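Local coordinates for glycoside hydrolase YxiA (Bacillus licheniformis, PDB 3LV4), which probably hydrolyses alpha-1,5-linked arabinan as a calcium-binding family 43 glycoside hydrolase, at residues G301-L305 with Y340-K344. Sequence-based numbering, arbitrary orientation.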
loop_
_atom_site.group_PDB
_atom_site.type_symbol
_atom_site.label_atom_id
_atom_site.label_comp_id
_atom_site.label_asym_id
_atom_site.label_seq_id
_atom_site.Cartn_x
_atom_site.Cartn_y
_atom_site.Cartn_z
ATOM N N GLY A 301 -9.059 5.852 16.612
ATOM C CA GLY A 301 -8.690 4.450 16.587
ATOM C C GLY A 301 -8.887 3.799 15.228
ATOM O O GLY A 301 -8.635 2.604 15.075
ATOM N N LYS A 302 -9.336 4.574 14.240
ATOM C CA LYS A 302 -9.544 4.040 12.895
ATOM C C LYS A 302 -8.222 3.969 12.130
ATOM O O LYS A 302 -7.315 4.760 12.382
ATOM C CB LYS A 302 -10.534 4.904 12.105
ATOM C CG LYS A 302 -11.959 4.924 12.642
ATOM C CD LYS A 302 -12.895 5.422 11.539
ATOM C CE LYS A 302 -14.239 5.840 12.050
ATOM N NZ LYS A 302 -15.013 6.533 10.961
ATOM N N SER A 303 -8.125 3.011 11.206
ATOM C CA SER A 303 -7.004 2.927 10.266
ATOM C C SER A 303 -7.526 2.993 8.827
ATOM O O SER A 303 -8.677 2.624 8.550
ATOM C CB SER A 303 -6.215 1.617 10.458
ATOM O OG SER A 303 -5.556 1.570 11.711
ATOM N N TYR A 304 -6.674 3.451 7.916
ATOM C CA TYR A 304 -7.047 3.647 6.524
ATOM C C TYR A 304 -5.952 3.195 5.580
ATOM O O TYR A 304 -4.769 3.409 5.830
ATOM C CB TYR A 304 -7.322 5.121 6.248
ATOM C CG TYR A 304 -8.378 5.738 7.128
ATOM C CD1 TYR A 304 -9.716 5.686 6.774
ATOM C CD2 TYR A 304 -8.031 6.391 8.306
ATOM C CE1 TYR A 304 -10.685 6.263 7.569
ATOM C CE2 TYR A 304 -8.995 6.969 9.115
ATOM C CZ TYR A 304 -10.320 6.905 8.739
ATOM O OH TYR A 304 -11.290 7.482 9.530
ATOM N N LEU A 305 -6.371 2.581 4.483
ATOM C CA LEU A 305 -5.479 2.197 3.402
ATOM C C LEU A 305 -5.677 3.213 2.291
ATOM O O LEU A 305 -6.806 3.432 1.849
ATOM C CB LEU A 305 -5.856 0.803 2.900
ATOM C CG LEU A 305 -4.902 0.142 1.904
ATOM C CD1 LEU A 305 -3.629 -0.335 2.613
ATOM C CD2 LEU A 305 -5.585 -1.033 1.216
ATOM N N TYR A 340 -14.021 4.484 1.690
ATOM C CA TYR A 340 -14.424 5.143 2.928
ATOM C C TYR A 340 -15.453 6.246 2.708
ATOM O O TYR A 340 -15.245 7.139 1.888
ATOM C CB TYR A 340 -13.197 5.723 3.633
ATOM C CG TYR A 340 -13.520 6.403 4.941
ATOM C CD1 TYR A 340 -14.069 5.688 5.997
ATOM C CD2 TYR A 340 -13.269 7.756 5.125
ATOM C CE1 TYR A 340 -14.369 6.300 7.198
ATOM C CE2 TYR A 340 -13.563 8.377 6.322
ATOM C CZ TYR A 340 -14.108 7.641 7.358
ATOM O OH TYR A 340 -14.411 8.249 8.555
ATOM N N ALA A 341 -16.546 6.188 3.466
ATOM C CA ALA A 341 -17.612 7.178 3.364
ATOM C C ALA A 341 -18.038 7.689 4.738
ATOM O O ALA A 341 -19.158 8.179 4.909
ATOM C CB ALA A 341 -18.801 6.598 2.623
ATOM N N GLY A 342 -17.148 7.573 5.717
ATOM C CA GLY A 342 -17.434 8.062 7.055
ATOM C C GLY A 342 -17.985 7.005 7.998
ATOM O O GLY A 342 -18.322 7.303 9.146
ATOM N N GLU A 343 -18.083 5.771 7.518
ATOM C CA GLU A 343 -18.687 4.696 8.304
ATOM C C GLU A 343 -17.787 4.282 9.462
ATOM O O GLU A 343 -16.573 4.485 9.429
ATOM C CB GLU A 343 -18.992 3.476 7.417
ATOM C CG GLU A 343 -17.780 2.598 7.088
ATOM C CD GLU A 343 -16.898 3.160 5.984
ATOM O OE1 GLU A 343 -17.292 4.153 5.334
ATOM O OE2 GLU A 343 -15.800 2.600 5.769
ATOM N N LYS A 344 -18.384 3.703 10.493
ATOM C CA LYS A 344 -17.601 3.211 11.616
ATOM C C LYS A 344 -18.099 1.846 12.050
ATOM O O LYS A 344 -19.225 1.458 11.736
ATOM C CB LYS A 344 -17.654 4.191 12.790
ATOM C CG LYS A 344 -19.025 4.355 13.393
ATOM C CD LYS A 344 -18.997 5.416 14.481
ATOM C CE LYS A 344 -20.350 5.560 15.151
ATOM N NZ LYS A 344 -20.329 6.584 16.242
#
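Tyr340 meets both Tyr304 and Lys302. Its CB leads the ring toward the 301-305 segment, with CG anti to the backbone N (chi1 -179°). CG, CD1, CD2 and CE2 all lie round Tyr304 CE1, which points at the middle of the ring. CE1 and CZ of Tyr340 each come to 3.7 Å from that same Tyr304 CE1. This is a T-shaped pair: the edge of Tyr304 meets the face of Tyr340, with centroids 4.9 Å apart and planes at 75°. The backbone N of Gly342 lies over the opposite face, so the ring is sandwiched. At the tip, Tyr340 OH accepts a hydrogen bond of 3.0 Å from Lys302 NZ, which approaches in the ring plane. Tyr304 OH lies 3.4 Å from Tyr340 OH, at most a weak hydrogen bond, since its proton has another acceptor within reach. Lys302 NZ also bonds to Glu343 O at 3.0 Å, from above the carbonyl plane, and Lys302 CE packs on Lys344 CB. The Glu343 side chain sets off away from the 301-305 segment, but its end folds back, and OE1 accepts a hydrogen bond from Ala341 N.

The contact joins a blade of the family's five-bladed beta-propeller, through strand 303-310, to the loop before helix 350-353. A leucine in place of Tyr340 would probably leave Lys302 NZ short of an acceptor and the Tyr304 edge without its aromatic face. The ammonium is gripped here by uncharged oxygens, and its charge probably polarises the Tyr340 phenol.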